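Local coordinates for protein transcriptional regulator, ROK family (Vibrio cholerae O1 biovar eltor, PDB 1Z05) that probably binds DNA as a zinc-containing transcriptional regulator of the ROK family, homologous to E. coli Mlc and probably linked to carbohydrate metabolism, at residues Gly265-Lys277 / Cys281-Ser293. Numbering follows the deposited sequence.
Sequences GELGHIQIDPQGK and CGNYGCLETVASS. With ZN (zinc ion), chain B.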
loop_
_atom_site.group_PDB
_atom_site.type_symbol
_atom_site.label_atom_id
_atom_site.label_comp_id
_atom_site.label_asym_id
_atom_site.label_seq_id
_atom_site.Cartn_x
_atom_site.Cartn_y
_atom_site.Cartn_z
ATOM N N GLY A 265 3.833 7.245 4.336
ATOM C CA GLY A 265 3.226 7.582 5.616
ATOM C C GLY A 265 3.828 8.780 6.323
ATOM O O GLY A 265 3.440 9.088 7.446
ATOM N N GLU A 266 4.778 9.458 5.683
ATOM C CA GLU A 266 5.370 10.653 6.285
ATOM C C GLU A 266 4.335 11.775 6.415
ATOM O O GLU A 266 3.717 12.181 5.428
ATOM C CB GLU A 266 6.600 11.120 5.509
ATOM C CG GLU A 266 7.846 10.284 5.781
ATOM C CD GLU A 266 8.154 10.151 7.269
ATOM O OE1 GLU A 266 8.338 11.188 7.944
ATOM O OE2 GLU A 266 8.202 9.007 7.761
ATOM N N LEU A 267 4.160 12.259 7.645
ATOM C CA LEU A 267 3.103 13.223 7.990
ATOM C C LEU A 267 3.553 14.669 8.172
ATOM O O LEU A 267 2.724 15.580 8.181
ATOM C CB LEU A 267 2.390 12.781 9.280
ATOM C CG LEU A 267 1.818 11.370 9.323
ATOM C CD1 LEU A 267 1.311 11.082 10.706
ATOM C CD2 LEU A 267 0.705 11.243 8.305
ATOM N N GLY A 268 4.854 14.881 8.341
ATOM C CA GLY A 268 5.366 16.166 8.829
ATOM C C GLY A 268 5.137 17.376 7.943
ATOM O O GLY A 268 5.143 18.510 8.429
ATOM N N HIS A 269 4.955 17.148 6.647
ATOM C CA HIS A 269 4.764 18.257 5.713
ATOM C C HIS A 269 3.361 18.379 5.134
ATOM O O HIS A 269 3.141 19.098 4.156
ATOM C CB HIS A 269 5.869 18.286 4.667
ATOM C CG HIS A 269 7.233 18.338 5.275
ATOM N ND1 HIS A 269 7.799 19.511 5.731
ATOM C CD2 HIS A 269 8.115 17.352 5.572
ATOM C CE1 HIS A 269 8.989 19.248 6.246
ATOM N NE2 HIS A 269 9.203 17.947 6.163
ATOM N N ILE A 270 2.414 17.672 5.745
ATOM C CA ILE A 270 0.999 17.917 5.500
ATOM C C ILE A 270 0.654 19.282 6.101
ATOM O O ILE A 270 0.923 19.537 7.276
ATOM C CB ILE A 270 0.101 16.799 6.103
ATOM C CG1 ILE A 270 0.407 15.448 5.441
ATOM C CG2 ILE A 270 -1.395 17.164 5.966
ATOM C CD1 ILE A 270 -0.168 14.225 6.180
ATOM N N GLN A 271 0.087 20.166 5.283
ATOM C CA GLN A 271 -0.345 21.483 5.752
ATOM C C GLN A 271 -1.574 21.337 6.650
ATOM O O GLN A 271 -2.622 20.900 6.200
ATOM C CB GLN A 271 -0.638 22.430 4.586
ATOM C CG GLN A 271 -0.762 23.883 5.035
ATOM C CD GLN A 271 -1.157 24.810 3.918
ATOM O OE1 GLN A 271 -2.314 24.844 3.511
ATOM N NE2 GLN A 271 -0.197 25.588 3.426
ATOM N N ILE A 272 -1.428 21.666 7.930
ATOM C CA ILE A 272 -2.554 21.581 8.874
ATOM C C ILE A 272 -3.064 22.957 9.294
ATOM O O ILE A 272 -4.164 23.080 9.844
ATOM C CB ILE A 272 -2.249 20.710 10.137
ATOM C CG1 ILE A 272 -0.816 20.905 10.630
ATOM C CG2 ILE A 272 -2.540 19.226 9.871
ATOM C CD1 ILE A 272 -0.601 22.148 11.423
ATOM N N ASP A 273 -2.256 23.984 9.040
ATOM C CA ASP A 273 -2.665 25.368 9.267
ATOM C C ASP A 273 -2.352 26.227 8.043
ATOM O O ASP A 273 -1.192 26.570 7.805
ATOM C CB ASP A 273 -2.005 25.950 10.528
ATOM C CG ASP A 273 -2.474 27.377 10.842
ATOM O OD1 ASP A 273 -3.505 27.826 10.287
ATOM O OD2 ASP A 273 -1.805 28.056 11.654
ATOM N N PRO A 274 -3.395 26.596 7.273
ATOM C CA PRO A 274 -3.255 27.421 6.065
ATOM C C PRO A 274 -2.512 28.743 6.301
ATOM O O PRO A 274 -1.780 29.202 5.413
ATOM C CB PRO A 274 -4.708 27.697 5.650
ATOM C CG PRO A 274 -5.540 27.364 6.863
ATOM C CD PRO A 274 -4.804 26.253 7.538
ATOM N N GLN A 275 -2.694 29.337 7.483
ATOM C CA GLN A 275 -2.028 30.589 7.847
ATOM C C GLN A 275 -1.026 30.376 8.989
ATOM O O GLN A 275 -1.104 31.042 10.025
ATOM C CB GLN A 275 -3.058 31.663 8.258
ATOM C CG GLN A 275 -4.434 31.599 7.566
ATOM C CD GLN A 275 -4.391 31.868 6.064
ATOM O OE1 GLN A 275 -5.251 31.392 5.321
ATOM N NE2 GLN A 275 -3.394 32.631 5.613
ATOM N N GLY A 276 -0.079 29.459 8.799
ATOM C CA GLY A 276 0.829 29.069 9.879
ATOM C C GLY A 276 2.276 29.506 9.745
ATOM O O GLY A 276 2.618 30.324 8.885
ATOM N N LYS A 277 3.118 28.951 10.619
ATOM C CA LYS A 277 4.559 29.217 10.646
ATOM C C LYS A 277 5.284 28.665 9.429
ATOM O O LYS A 277 4.908 27.620 8.895
ATOM C CB LYS A 277 5.185 28.601 11.903
ATOM C CG LYS A 277 5.412 29.581 13.041
ATOM C CD LYS A 277 5.735 28.855 14.348
ATOM C CE LYS A 277 4.465 28.491 15.119
ATOM N NZ LYS A 277 3.754 29.695 15.651
ATOM N N CYS A 281 11.143 23.490 5.226
ATOM C CA CYS A 281 10.958 23.148 3.812
ATOM C C CYS A 281 10.642 24.369 2.937
ATOM O O CYS A 281 10.747 24.307 1.711
ATOM C CB CYS A 281 9.884 22.061 3.654
ATOM S SG CYS A 281 8.180 22.615 3.846
ATOM N N GLY A 282 10.270 25.478 3.568
ATOM C CA GLY A 282 10.016 26.732 2.847
ATOM C C GLY A 282 8.540 27.034 2.695
ATOM O O GLY A 282 8.155 28.174 2.433
ATOM N N ASN A 283 7.717 25.999 2.848
ATOM C CA ASN A 283 6.262 26.138 2.890
ATOM C C ASN A 283 5.769 26.496 4.283
ATOM O O ASN A 283 6.532 26.445 5.247
ATOM C CB ASN A 283 5.588 24.853 2.386
ATOM C CG ASN A 283 5.686 24.705 0.878
ATOM O OD1 ASN A 283 5.702 25.697 0.146
ATOM N ND2 ASN A 283 5.745 23.468 0.404
ATOM N N TYR A 284 4.489 26.854 4.381
ATOM C CA TYR A 284 3.907 27.328 5.628
ATOM C C TYR A 284 2.850 26.376 6.201
ATOM O O TYR A 284 2.079 25.773 5.457
ATOM C CB TYR A 284 3.277 28.706 5.408
ATOM C CG TYR A 284 4.247 29.814 5.042
ATOM C CD1 TYR A 284 4.771 29.924 3.753
ATOM C CD2 TYR A 284 4.615 30.775 5.985
ATOM C CE1 TYR A 284 5.660 30.959 3.416
ATOM C CE2 TYR A 284 5.488 31.807 5.667
ATOM C CZ TYR A 284 6.008 31.896 4.386
ATOM O OH TYR A 284 6.873 32.925 4.087
ATOM N N GLY A 285 2.807 26.262 7.527
ATOM C CA GLY A 285 1.725 25.551 8.212
ATOM C C GLY A 285 1.807 24.034 8.254
ATOM O O GLY A 285 0.816 23.367 8.563
ATOM N N CYS A 286 2.989 23.491 7.944
ATOM C CA CYS A 286 3.251 22.049 8.005
ATOM C C CYS A 286 2.999 21.490 9.404
ATOM O O CYS A 286 3.182 22.195 10.398
ATOM C CB CYS A 286 4.700 21.764 7.575
ATOM S SG CYS A 286 5.083 22.235 5.862
ATOM N N LEU A 287 2.580 20.228 9.491
ATOM C CA LEU A 287 2.382 19.584 10.786
ATOM C C LEU A 287 3.611 19.686 11.706
ATOM O O LEU A 287 3.479 19.908 12.906
ATOM C CB LEU A 287 1.961 18.116 10.620
ATOM C CG LEU A 287 1.672 17.300 11.880
ATOM C CD1 LEU A 287 0.432 17.837 12.646
ATOM C CD2 LEU A 287 1.476 15.820 11.542
ATOM N N GLU A 288 4.812 19.527 11.163
ATOM C CA GLU A 288 5.970 19.559 12.056
ATOM C C GLU A 288 6.297 20.937 12.663
ATOM O O GLU A 288 7.100 21.025 13.591
ATOM C CB GLU A 288 7.195 18.853 11.458
ATOM C CG GLU A 288 7.902 19.547 10.345
ATOM C CD GLU A 288 9.209 18.838 10.021
ATOM O OE1 GLU A 288 9.221 17.582 9.937
ATOM O OE2 GLU A 288 10.228 19.535 9.867
ATOM N N THR A 289 5.646 21.993 12.170
ATOM C CA THR A 289 5.790 23.334 12.751
ATOM C C THR A 289 5.039 23.466 14.080
ATOM O O THR A 289 5.258 24.427 14.826
ATOM C CB THR A 289 5.310 24.466 11.802
ATOM O OG1 THR A 289 3.889 24.381 11.611
ATOM C CG2 THR A 289 6.022 24.393 10.459
ATOM N N VAL A 290 4.146 22.517 14.367
ATOM C CA VAL A 290 3.336 22.572 15.574
ATOM C C VAL A 290 3.411 21.282 16.406
ATOM O O VAL A 290 2.924 21.246 17.540
ATOM C CB VAL A 290 1.828 22.890 15.261
ATOM C CG1 VAL A 290 1.664 24.240 14.586
ATOM C CG2 VAL A 290 1.187 21.786 14.406
ATOM N N ALA A 291 4.000 20.226 15.850
ATOM C CA ALA A 291 3.888 18.908 16.478
ATOM C C ALA A 291 5.205 18.163 16.688
ATOM O O ALA A 291 5.229 17.094 17.301
ATOM C CB ALA A 291 2.885 18.045 15.721
ATOM N N SER A 292 6.298 18.728 16.196
ATOM C CA SER A 292 7.624 18.177 16.450
ATOM C C SER A 292 7.959 18.426 17.920
ATOM O O SER A 292 7.344 19.299 18.553
ATOM C CB SER A 292 8.656 18.865 15.562
ATOM O OG SER A 292 8.864 20.212 15.959
ATOM N N SER A 293 8.915 17.663 18.452
ATOM C CA SER A 293 9.369 17.826 19.838
ATOM C C SER A 293 9.831 19.256 20.108
ATOM O O SER A 293 9.513 19.831 21.148
ATOM C CB SER A 293 10.489 16.833 20.171
ATOM O OG SER A 293 11.525 16.881 19.205
HETATM ZN ZN ZN B . 7.244 21.572 5.694
HETATM O O HOH W 1 11.135 16.833 8.006
HETATM O O HOH W 2 1.995 26.534 11.661
#
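Cys281 SG (2.3 Å) and His269 ND1 (2.1 Å) meet at a shared zinc ion. Next along 281-293, Tyr284 O accepts from Gln271 NE2, whose extended chain, with CG anti to the backbone N (chi1 -166°), carries the amide there. Gly285 is gripped through its backbone: its N donates to Lys277 O (N-H...O 172°), while its O accepts from both Ile272 N and Asp273 N, the latter on a lone pair. Its CA makes a close CA-H...O contact with Asp273 O (3.1 Å), and at its positive phi a CB would fall on that oxygen. Cys286, in a single beta bridge with Gln271, adds its SG to the zinc. Leu287 N donates to Ile270 O, and its methyls divide the contact, CD2 against Leu267 CB and CD1 against Ile272 CG1, each at 3.9 Å. Glu288 N reaches Gly268 O at 2.9 Å, in the carbonyl plane; one water accepts from His269 NE2 and donates to Glu288 OE1, so metal and water hold both ring nitrogens, probably limiting rotation. A second water links Thr289 OG1 with Lys277 N. Val290 CG2 meets Ile272 CD1 tip to tip at a tight 3.5 Å. Cys279 completes a three-cysteine, one-histidine zinc site, matching the CxCGxxGCxE signature of ROK proteins.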